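Local coordinates for D-isomer specific 2-hydroxyacid dehydrogenase family protein (Desulfovibrio vulgaris, PDB 5TX7), which catalyses the NAD-dependent interconversion of D-2-hydroxyacids and 2-oxoacids, at the interface of chains A and B. Numbering follows the deposited sequence. Chains: chain A/B, D-isomer specific 2-hydroxyacid dehydrogenase family protein.

The interface of chains A and B. Residues chain A 125, 130, 136-137; chain B 262, 267, 284-286.
A:Trp136, with CG lodged between its backbone N and carbonyl carbon (chi1 60°), meets B:His286, whose CG swings roughly anti to the backbone N, and the indole's benzo rim is thereby set over the imidazole. The pair illustrates how one subunit of a D-2-hydroxyacid dehydrogenase can help to shape the active site of its neighbour. In this family B:His286 is the catalytic acid-base and B:Glu267 its carboxylate partner; the two-fold interface is probably that of the biological dimer.

The rings meet edge to face, their planes 81° apart. Atom CZ3 of A:Trp136 points at the centre of the imidazole face, 3.6 Å from CG of B:His286. ND1 of that ring gives a hydrogen bond of 2.8 Å to OE1 of B:Glu267, on the syn lone pair of the carboxylate, tilted from the imidazole plane. The carboxylate therefore restrains the rotation of the histidine while the tryptophan covers one face.

B:Pro285 lies over one face of A:Trp130, its CA 3.6 Å from the centroid of the six-membered ring and its CB 3.8 Å from that of the five-membered ring. CG of B:Glu267 approaches CZ2 of A:Trp130 from the opposite face near the rim, at 3.8 Å, so the benzo ring sits between proline and glutamate chain, its plane 43° from the carboxylate. A nearly straight hydrogen bond, 2.8 Å from NE1 of A:Trp130 to the backbone O of A:Trp136, lies almost in the indole plane and fixes that ring's rotation; the N-H meets the carbonyl from above its plane, not on a lone pair. Beside them CD1 of A:Ile125 lies 3.8 Å from CD of B:Pro285.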
ATOM      1  N   ILE A 125      18.719   1.972   2.838  1.00 81.16           N
ATOM      2  CA  ILE A 125      19.115   3.337   3.231  1.00 84.84           C
ATOM      3  C   ILE A 125      19.790   3.339   4.605  1.00 88.44           C
ATOM      4  O   ILE A 125      20.831   3.964   4.771  1.00 91.40           O
ATOM      5  CB  ILE A 125      17.923   4.331   3.231  1.00 84.86           C
ATOM      6  CG1 ILE A 125      17.517   4.657   1.791  1.00 84.78           C
ATOM      7  CG2 ILE A 125      18.259   5.641   3.949  1.00 87.91           C
ATOM      8  CD1 ILE A 125      16.137   5.268   1.675  1.00 81.95           C
ATOM      9  N   TRP A 130      22.301   4.380   0.069  1.00 95.24           N
ATOM     10  CA  TRP A 130      22.090   5.602  -0.708  1.00 96.95           C
ATOM     11  C   TRP A 130      23.419   6.380  -0.847  1.00101.75           C
ATOM     12  O   TRP A 130      23.728   6.872  -1.930  1.00 99.58           O
ATOM     13  CB  TRP A 130      20.985   6.469  -0.073  1.00 96.36           C
ATOM     14  CG  TRP A 130      20.252   7.398  -1.029  1.00 94.95           C
ATOM     15  CD1 TRP A 130      20.618   7.729  -2.299  1.00 95.11           C
ATOM     16  CD2 TRP A 130      19.056   8.151  -0.753  1.00 94.11           C
ATOM     17  NE1 TRP A 130      19.717   8.613  -2.839  1.00 93.12           N
ATOM     18  CE2 TRP A 130      18.753   8.896  -1.911  1.00 91.93           C
ATOM     19  CE3 TRP A 130      18.211   8.264   0.363  1.00 93.92           C
ATOM     20  CZ2 TRP A 130      17.640   9.740  -1.997  1.00 91.07           C
ATOM     21  CZ3 TRP A 130      17.093   9.103   0.276  1.00 91.69           C
ATOM     22  CH2 TRP A 130      16.823   9.829  -0.899  1.00 90.59           C
ATOM     23  N   TRP A 136      22.280   9.351  -7.879  1.00 86.32           N
ATOM     24  CA  TRP A 136      21.324  10.111  -7.020  1.00 84.91           C
ATOM     25  C   TRP A 136      20.140   9.316  -6.433  1.00 81.86           C
ATOM     26  O   TRP A 136      19.578   9.690  -5.396  1.00 80.09           O
ATOM     27  CB  TRP A 136      20.782  11.346  -7.772  1.00 85.00           C
ATOM     28  CG  TRP A 136      20.047  11.040  -9.056  1.00 84.13           C
ATOM     29  CD1 TRP A 136      20.605  10.809 -10.281  1.00 86.92           C
ATOM     30  CD2 TRP A 136      18.625  10.942  -9.243  1.00 81.45           C
ATOM     31  NE1 TRP A 136      19.627  10.567 -11.214  1.00 85.03           N
ATOM     32  CE2 TRP A 136      18.403  10.633 -10.606  1.00 80.11           C
ATOM     33  CE3 TRP A 136      17.517  11.088  -8.393  1.00 80.60           C
ATOM     34  CZ2 TRP A 136      17.126  10.478 -11.147  1.00 77.62           C
ATOM     35  CZ3 TRP A 136      16.232  10.925  -8.928  1.00 78.23           C
ATOM     36  CH2 TRP A 136      16.052  10.627 -10.299  1.00 78.34           C
ATOM     37  N   CYS A 137      19.746   8.250  -7.119  1.00 81.02           N
ATOM     38  CA  CYS A 137      18.760   7.308  -6.601  1.00 77.35           C
ATOM     39  C   CYS A 137      19.236   5.892  -6.899  1.00 76.62           C
ATOM     40  O   CYS A 137      20.251   5.698  -7.569  1.00 76.51           O
ATOM     41  CB  CYS A 137      17.423   7.549  -7.283  1.00 73.97           C
ATOM     42  SG  CYS A 137      17.467   7.287  -9.068  1.00 74.58           S
TER
ATOM     43  N   ASP B 262      10.010   9.866   0.037  1.00 79.87           N
ATOM     44  CA  ASP B 262      10.835   9.453  -1.078  1.00 82.30           C
ATOM     45  C   ASP B 262      11.915  10.500  -1.437  1.00 87.60           C
ATOM     46  O   ASP B 262      12.774  10.256  -2.275  1.00 90.08           O
ATOM     47  CB  ASP B 262       9.955   9.153  -2.268  1.00 80.27           C
ATOM     48  CG  ASP B 262      10.688   8.388  -3.344  1.00 81.08           C
ATOM     49  OD1 ASP B 262      11.289   7.328  -3.052  1.00 78.64           O
ATOM     50  OD2 ASP B 262      10.692   8.869  -4.479  1.00 83.41           O
ATOM     51  N   GLU B 267      20.217  14.870  -0.325  1.00105.78           N
ATOM     52  CA  GLU B 267      20.244  13.540  -0.939  1.00102.63           C
ATOM     53  C   GLU B 267      21.637  13.264  -1.523  1.00102.63           C
ATOM     54  O   GLU B 267      22.055  13.984  -2.430  1.00 99.54           O
ATOM     55  CB  GLU B 267      19.184  13.438  -2.051  1.00100.18           C
ATOM     56  CG  GLU B 267      17.739  13.516  -1.555  1.00 99.15           C
ATOM     57  CD  GLU B 267      16.697  13.533  -2.673  1.00 96.01           C
ATOM     58  OE1 GLU B 267      16.962  12.944  -3.740  1.00 95.02           O
ATOM     59  OE2 GLU B 267      15.599  14.120  -2.482  1.00 94.14           O
ATOM     60  N   THR B 284      12.433   6.037   1.189  1.00 65.45           N
ATOM     61  CA  THR B 284      12.853   5.345  -0.040  1.00 64.40           C
ATOM     62  C   THR B 284      13.752   6.296  -0.857  1.00 65.15           C
ATOM     63  O   THR B 284      13.569   7.515  -0.773  1.00 68.87           O
ATOM     64  CB  THR B 284      11.631   4.862  -0.855  1.00 60.58           C
ATOM     65  OG1 THR B 284      10.702   5.930  -1.012  1.00 61.19           O
ATOM     66  CG2 THR B 284      10.941   3.716  -0.144  1.00 60.80           C
ATOM     67  N   PRO B 285      14.711   5.759  -1.643  1.00 63.33           N
ATOM     68  CA  PRO B 285      15.743   6.593  -2.266  1.00 65.55           C
ATOM     69  C   PRO B 285      15.353   7.266  -3.583  1.00 64.83           C
ATOM     70  O   PRO B 285      15.913   6.945  -4.624  1.00 65.22           O
ATOM     71  CB  PRO B 285      16.898   5.591  -2.468  1.00 64.78           C
ATOM     72  CG  PRO B 285      16.195   4.344  -2.767  1.00 62.14           C
ATOM     73  CD  PRO B 285      15.013   4.334  -1.834  1.00 61.67           C
ATOM     74  N   HIS B 286      14.405   8.201  -3.528  1.00 66.15           N
ATOM     75  CA  HIS B 286      14.000   8.996  -4.695  1.00 65.34           C
ATOM     76  C   HIS B 286      13.709   8.135  -5.926  1.00 63.26           C
ATOM     77  O   HIS B 286      14.248   8.366  -6.994  1.00 63.78           O
ATOM     78  CB  HIS B 286      15.064  10.052  -4.990  1.00 69.13           C
ATOM     79  CG  HIS B 286      14.549  11.231  -5.759  1.00 70.50           C
ATOM     80  ND1 HIS B 286      15.225  12.433  -5.821  1.00 74.85           N
ATOM     81  CD2 HIS B 286      13.413  11.404  -6.477  1.00 68.89           C
ATOM     82  CE1 HIS B 286      14.538  13.286  -6.560  1.00 73.60           C
ATOM     83  NE2 HIS B 286      13.439  12.681  -6.979  1.00 71.07           N
TER